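Local coordinates for protein alkaline serine protease AL20 (Nesterenkonia abyssinica, PDB 3CP7) that probably cleaves peptide bonds in proteins as a secreted, thermostable, alkaline serine protease of the trypsin-like (chymotrypsin) type, at residues Q18-S30 with T165-N177. Numbering follows the deposited sequence.
Sequences QGDFVCSANIVAS and TGGSSGGPWFLGN. With FMT (formic acid), chain C.
Two hydrogen bonds at S24 tie strand 19-27 to the S169 loop. S24 N donates to S169 O (2.8 Å), while S24 OG donates to G167 O at 2.9 Å, on an in-plane lone pair. OG is anti to the carbonyl carbon (chi1 -59°), which turns it to the loop; Y130 N, outside the segments, also bonds it. Serine, short and able to bond twice, suits this buried place.

Glycines allow the close approach. G170 CA sits 3.3 Å from S24 O in a CA-H...O contact, where a side chain would clash, and G167 CA packs against V22 CG1 (4.0 Å); with phi positive, a CB there would jam against G166 O. The type II turn S168-G171, within GGSSGGP (G166-P172), matches the nucleophile loop of the chymotrypsin fold, between the two barrels. S169 is probably the nucleophile of a triad with H41 and D91, and G167 N, at 2.7 Å, and S169 N, weakly, donate to O2 of a formate, probably from the crystallisation liquor, also held by S169 OG and H41 NE2, consistent with an oxyanion hole. C23, disulfide-bonded to C42, rests its CB 3.4 Å from S169 O.

Farther along, N26 CB lies against P172 CG (3.8 Å), and with CG anti to the backbone N (chi1 -173°) the amide reaches the F174 ring edge, ND2 3.6 Å from CE2, planes 77° apart. The buried amide is satisfied, OD1 by H8 and ND2 by Q183. With an alanine here, H8 and Q183 would probably lose this partner and a gap open beside P172 and F174.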
ATOM      1  N   GLN A  18      16.184 -11.575   9.508  1.00 21.56           N
ATOM      2  CA  GLN A  18      17.454 -11.171  10.117  1.00 21.96           C
ATOM      3  C   GLN A  18      17.412 -11.136  11.653  1.00 21.28           C
ATOM      4  O   GLN A  18      18.432 -10.886  12.299  1.00 21.93           O
ATOM      5  CB  GLN A  18      17.892  -9.810   9.558  1.00 22.36           C
ATOM      6  CG  GLN A  18      19.377  -9.463   9.741  1.00 25.95           C
ATOM      7  CD  GLN A  18      20.297 -10.037   8.664  1.00 29.81           C
ATOM      8  OE1 GLN A  18      21.477  -9.676   8.597  1.00 32.27           O
ATOM      9  NE2 GLN A  18      19.769 -10.927   7.819  1.00 30.94           N
ATOM     10  N   GLY A  19      16.242 -11.388  12.240  1.00 19.91           N
ATOM     11  CA  GLY A  19      16.118 -11.443  13.696  1.00 18.61           C
ATOM     12  C   GLY A  19      15.013 -10.569  14.260  1.00 17.41           C
ATOM     13  O   GLY A  19      14.051 -10.251  13.559  1.00 17.26           O
ATOM     14  N   ASP A  20      15.161 -10.198  15.535  1.00 16.39           N
ATOM     15  CA  ASP A  20      14.190  -9.368  16.254  1.00 15.89           C
ATOM     16  C   ASP A  20      14.661  -7.927  16.350  1.00 15.54           C
ATOM     17  O   ASP A  20      15.833  -7.661  16.642  1.00 15.76           O
ATOM     18  CB  ASP A  20      13.947  -9.923  17.656  1.00 16.32           C
ATOM     19  CG  ASP A  20      13.457 -11.352  17.637  1.00 17.79           C
ATOM     20  OD1 ASP A  20      12.838 -11.763  16.629  1.00 18.89           O
ATOM     21  OD2 ASP A  20      13.697 -12.072  18.633  1.00 21.17           O
ATOM     22  N   PHE A  21      13.730  -7.004  16.109  1.00 14.07           N
ATOM     23  CA  PHE A  21      14.036  -5.580  16.066  1.00 13.24           C
ATOM     24  C   PHE A  21      13.024  -4.773  16.865  1.00 12.18           C
ATOM     25  O   PHE A  21      11.978  -5.282  17.255  1.00 11.25           O
ATOM     26  CB  PHE A  21      14.090  -5.098  14.613  1.00 14.14           C
ATOM     27  CG  PHE A  21      15.174  -5.752  13.810  1.00 15.40           C
ATOM     28  CD1 PHE A  21      14.926  -6.944  13.125  1.00 15.96           C
ATOM     29  CD2 PHE A  21      16.447  -5.191  13.759  1.00 16.82           C
ATOM     30  CE1 PHE A  21      15.946  -7.571  12.400  1.00 18.03           C
ATOM     31  CE2 PHE A  21      17.470  -5.801  13.030  1.00 17.63           C
ATOM     32  CZ  PHE A  21      17.218  -6.994  12.353  1.00 17.87           C
ATOM     33  N   VAL A  22      13.361  -3.511  17.104  1.00 11.75           N
ATOM     34  CA  VAL A  22      12.496  -2.598  17.833  1.00 12.01           C
ATOM     35  C   VAL A  22      12.396  -1.248  17.106  1.00 11.22           C
ATOM     36  O   VAL A  22      13.299  -0.843  16.377  1.00 11.92           O
ATOM     37  CB  VAL A  22      12.962  -2.448  19.311  1.00 12.17           C
ATOM     38  CG1 VAL A  22      14.359  -1.846  19.401  1.00 12.56           C
ATOM     39  CG2 VAL A  22      11.975  -1.681  20.117  1.00 17.07           C
ATOM     40  N   CYS A  23      11.264  -0.582  17.291  1.00 10.08           N
ATOM     41  CA  CYS A  23      10.996   0.719  16.670  1.00  9.31           C
ATOM     42  C   CYS A  23      10.088   1.497  17.626  1.00  8.77           C
ATOM     43  O   CYS A  23       9.937   1.121  18.804  1.00  8.11           O
ATOM     44  CB  CYS A  23      10.345   0.543  15.284  1.00  9.45           C
ATOM     45  SG  CYS A  23      11.482   0.609  13.860  1.00 10.98           S
ATOM     46  N   SER A  24       9.485   2.572  17.126  1.00  7.78           N
ATOM     47  CA  SER A  24       8.533   3.363  17.895  1.00  7.87           C
ATOM     48  C   SER A  24       7.362   3.681  16.970  1.00  7.47           C
ATOM     49  O   SER A  24       7.454   3.513  15.752  1.00  7.69           O
ATOM     50  CB  SER A  24       9.208   4.645  18.379  1.00  8.15           C
ATOM     51  OG  SER A  24      10.354   4.366  19.182  1.00  8.53           O
ATOM     52  N   ALA A  25       6.255   4.141  17.549  1.00  7.45           N
ATOM     53  CA  ALA A  25       5.087   4.527  16.764  1.00  7.85           C
ATOM     54  C   ALA A  25       4.168   5.400  17.601  1.00  8.03           C
ATOM     55  O   ALA A  25       4.424   5.640  18.782  1.00  8.01           O
ATOM     56  CB  ALA A  25       4.341   3.294  16.266  1.00  7.99           C
ATOM     57  N   ASN A  26       3.073   5.848  16.992  1.00  7.73           N
ATOM     58  CA  ASN A  26       2.172   6.766  17.660  1.00  8.31           C
ATOM     59  C   ASN A  26       0.747   6.605  17.170  1.00  8.09           C
ATOM     60  O   ASN A  26       0.520   6.574  15.974  1.00  7.97           O
ATOM     61  CB  ASN A  26       2.650   8.203  17.423  1.00  8.21           C
ATOM     62  CG  ASN A  26       1.856   9.227  18.224  1.00  8.50           C
ATOM     63  OD1 ASN A  26       1.796   9.155  19.455  1.00  8.94           O
ATOM     64  ND2 ASN A  26       1.248  10.189  17.527  1.00  8.53           N
ATOM     65  N   ILE A  27      -0.208   6.533  18.100  1.00  7.90           N
ATOM     66  CA  ILE A  27      -1.623   6.477  17.727  1.00  8.16           C
ATOM     67  C   ILE A  27      -2.062   7.819  17.152  1.00  8.06           C
ATOM     68  O   ILE A  27      -1.971   8.852  17.824  1.00  8.62           O
ATOM     69  CB  ILE A  27      -2.553   6.124  18.919  1.00  7.88           C
ATOM     70  CG1 ILE A  27      -2.107   4.827  19.598  1.00  8.80           C
ATOM     71  CG2 ILE A  27      -4.006   6.022  18.441  1.00  9.59           C
ATOM     72  CD1 ILE A  27      -2.852   4.532  20.914  1.00  9.41           C
ATOM     73  N   VAL A  28      -2.533   7.793  15.908  1.00  8.18           N
ATOM     74  CA  VAL A  28      -3.073   8.984  15.252  1.00  8.52           C
ATOM     75  C   VAL A  28      -4.580   8.819  15.089  1.00  8.54           C
ATOM     76  O   VAL A  28      -5.072   7.708  14.891  1.00  8.90           O
ATOM     77  CB  VAL A  28      -2.384   9.278  13.889  1.00  8.23           C
ATOM     78  CG1 VAL A  28      -0.950   9.764  14.138  1.00  9.71           C
ATOM     79  CG2 VAL A  28      -2.437   8.059  12.938  1.00  9.47           C
ATOM     80  N   ALA A  29      -5.308   9.927  15.212  1.00  9.63           N
ATOM     81  CA  ALA A  29      -6.773   9.882  15.119  1.00 10.06           C
ATOM     82  C   ALA A  29      -7.179   9.227  13.813  1.00 10.74           C
ATOM     83  O   ALA A  29      -6.654   9.586  12.764  1.00 12.00           O
ATOM     84  CB  ALA A  29      -7.342  11.272  15.207  1.00 11.40           C
ATOM     85  N   SER A  30      -8.092   8.261  13.872  1.00 10.55           N
ATOM     86  CA  SER A  30      -8.493   7.520  12.678  1.00 10.88           C
ATOM     87  C   SER A  30      -9.925   7.043  12.768  1.00 10.69           C
ATOM     88  O   SER A  30     -10.398   6.685  13.849  1.00 10.64           O
ATOM     89  CB  SER A  30      -7.598   6.299  12.506  1.00 11.16           C
ATOM     90  OG  SER A  30      -7.752   5.385  13.579  1.00 14.99           O
ATOM     91  N   THR A 165      18.968   7.087  19.178  1.00 12.52           N
ATOM     92  CA  THR A 165      19.654   5.993  18.491  1.00 13.25           C
ATOM     93  C   THR A 165      18.649   4.980  17.927  1.00 12.53           C
ATOM     94  O   THR A 165      17.435   5.163  18.057  1.00 12.32           O
ATOM     95  CB  THR A 165      20.626   5.265  19.473  1.00 13.08           C
ATOM     96  OG1 THR A 165      19.876   4.779  20.600  1.00 13.93           O
ATOM     97  CG2 THR A 165      21.736   6.193  19.956  1.00 15.34           C
ATOM     98  N   GLY A 166      19.149   3.906  17.320  1.00 11.75           N
ATOM     99  CA  GLY A 166      18.304   2.851  16.753  1.00 10.80           C
ATOM    100  C   GLY A 166      17.256   2.411  17.761  1.00 10.56           C
ATOM    101  O   GLY A 166      17.558   2.266  18.943  1.00 10.52           O
ATOM    102  N   GLY A 167      16.027   2.218  17.278  1.00  9.98           N
ATOM    103  CA  GLY A 167      14.863   1.924  18.112  1.00  9.58           C
ATOM    104  C   GLY A 167      13.924   3.116  18.130  1.00  9.15           C
ATOM    105  O   GLY A 167      12.714   2.955  18.351  1.00  9.36           O
ATOM    106  N   SER A 168      14.471   4.311  17.927  1.00  9.13           N
ATOM    107  CA  SER A 168      13.659   5.529  17.896  1.00  9.02           C
ATOM    108  C   SER A 168      12.911   5.697  16.572  1.00  9.02           C
ATOM    109  O   SER A 168      11.950   6.475  16.495  1.00  8.29           O
ATOM    110  CB  SER A 168      14.497   6.782  18.209  1.00  9.31           C
ATOM    111  OG  SER A 168      15.508   6.986  17.226  1.00  9.85           O
ATOM    112  N   SER A 169      13.339   4.982  15.532  1.00  8.55           N
ATOM    113  CA  SER A 169      12.682   5.107  14.234  1.00  8.40           C
ATOM    114  C   SER A 169      11.203   4.843  14.367  1.00  7.72           C
ATOM    115  O   SER A 169      10.784   3.955  15.117  1.00  7.55           O
ATOM    116  CB  SER A 169      13.243   4.114  13.233  1.00  8.92           C
ATOM    117  OG  SER A 169      14.571   4.439  12.867  1.00 10.37           O
ATOM    118  N   GLY A 170      10.423   5.594  13.601  1.00  7.25           N
ATOM    119  CA  GLY A 170       8.979   5.470  13.631  1.00  7.45           C
ATOM    120  C   GLY A 170       8.334   6.359  14.666  1.00  8.08           C
ATOM    121  O   GLY A 170       7.128   6.566  14.619  1.00  8.48           O
ATOM    122  N   GLY A 171       9.124   6.872  15.607  1.00  7.27           N
ATOM    123  CA  GLY A 171       8.593   7.775  16.633  1.00  7.70           C
ATOM    124  C   GLY A 171       8.088   9.070  16.028  1.00  7.51           C
ATOM    125  O   GLY A 171       8.543   9.486  14.971  1.00  7.09           O
ATOM    126  N   PRO A 172       7.101   9.698  16.671  1.00  7.68           N
ATOM    127  CA  PRO A 172       6.435  10.856  16.084  1.00  7.41           C
ATOM    128  C   PRO A 172       7.225  12.157  16.178  1.00  7.43           C
ATOM    129  O   PRO A 172       7.930  12.394  17.172  1.00  7.95           O
ATOM    130  CB  PRO A 172       5.160  10.979  16.918  1.00  7.54           C
ATOM    131  CG  PRO A 172       5.564  10.436  18.265  1.00  7.95           C
ATOM    132  CD  PRO A 172       6.495   9.290  17.955  1.00  7.83           C
ATOM    133  N   TRP A 173       7.094  12.989  15.147  1.00  7.62           N
ATOM    134  CA  TRP A 173       7.461  14.404  15.237  1.00  8.10           C
ATOM    135  C   TRP A 173       6.175  15.193  15.398  1.00  8.42           C
ATOM    136  O   TRP A 173       5.294  15.131  14.542  1.00  8.24           O
ATOM    137  CB  TRP A 173       8.120  14.877  13.951  1.00  8.12           C
ATOM    138  CG  TRP A 173       9.511  14.404  13.697  1.00  7.72           C
ATOM    139  CD1 TRP A 173      10.115  13.257  14.169  1.00  7.92           C
ATOM    140  CD2 TRP A 173      10.468  15.042  12.842  1.00  8.72           C
ATOM    141  NE1 TRP A 173      11.411  13.181  13.688  1.00  7.55           N
ATOM    142  CE2 TRP A 173      11.639  14.249  12.859  1.00  7.49           C
ATOM    143  CE3 TRP A 173      10.448  16.218  12.068  1.00  8.63           C
ATOM    144  CZ2 TRP A 173      12.785  14.598  12.134  1.00  8.51           C
ATOM    145  CZ3 TRP A 173      11.582  16.557  11.342  1.00  8.72           C
ATOM    146  CH2 TRP A 173      12.732  15.751  11.378  1.00  9.00           C
ATOM    147  N   PHE A 174       6.074  15.940  16.491  1.00  8.97           N
ATOM    148  CA  PHE A 174       4.927  16.820  16.710  1.00  9.21           C
ATOM    149  C   PHE A 174       5.328  18.256  16.445  1.00  9.22           C
ATOM    150  O   PHE A 174       6.401  18.702  16.873  1.00 10.10           O
ATOM    151  CB  PHE A 174       4.417  16.702  18.148  1.00  9.26           C
ATOM    152  CG  PHE A 174       3.990  15.317  18.526  1.00  9.22           C
ATOM    153  CD1 PHE A 174       4.669  14.598  19.498  1.00  8.32           C
ATOM    154  CD2 PHE A 174       2.890  14.739  17.907  1.00  9.53           C
ATOM    155  CE1 PHE A 174       4.251  13.313  19.847  1.00  8.93           C
ATOM    156  CE2 PHE A 174       2.474  13.447  18.243  1.00  9.61           C
ATOM    157  CZ  PHE A 174       3.148  12.740  19.218  1.00  9.23           C
ATOM    158  N   LEU A 175       4.469  18.968  15.724  1.00  9.72           N
ATOM    159  CA  LEU A 175       4.633  20.408  15.582  1.00 10.41           C
ATOM    160  C   LEU A 175       4.586  21.067  16.960  1.00 10.84           C
ATOM    161  O   LEU A 175       3.711  20.759  17.769  1.00 11.26           O
ATOM    162  CB  LEU A 175       3.555  20.979  14.662  1.00 10.79           C
ATOM    163  CG  LEU A 175       3.768  20.588  13.198  1.00 10.83           C
ATOM    164  CD1 LEU A 175       2.485  20.721  12.382  1.00 12.61           C
ATOM    165  CD2 LEU A 175       4.890  21.407  12.586  1.00 12.74           C
ATOM    166  N   GLY A 176       5.542  21.956  17.221  1.00 11.54           N
ATOM    167  CA  GLY A 176       5.548  22.732  18.460  1.00 11.94           C
ATOM    168  C   GLY A 176       6.238  22.056  19.627  1.00 12.52           C
ATOM    169  O   GLY A 176       7.042  21.138  19.436  1.00 12.94           O
ATOM    170  N   ASN A 177       5.940  22.508  20.850  1.00 13.07           N
ATOM    171  CA  ASN A 177       6.632  21.977  22.025  1.00 13.97           C
ATOM    172  C   ASN A 177       5.761  20.985  22.777  1.00 13.31           C
ATOM    173  O   ASN A 177       4.612  21.278  23.129  1.00 13.94           O
ATOM    174  CB  ASN A 177       7.176  23.094  22.954  1.00 15.58           C
ATOM    175  CG  ASN A 177       8.625  22.799  23.461  1.00 18.96           C
ATOM    176  OD1 ASN A 177       8.847  21.923  24.296  1.00 24.06           O
ATOM    177  ND2 ASN A 177       9.599  23.525  22.926  1.00 21.10           N
TER
HETATM  178  C   FMT C 219      15.417   1.555  14.086  1.00 13.46           C
HETATM  179  O1  FMT C 219      15.250   1.419  12.862  1.00 13.54           O
HETATM  180  O2  FMT C 219      15.529   2.657  14.627  1.00 12.36           O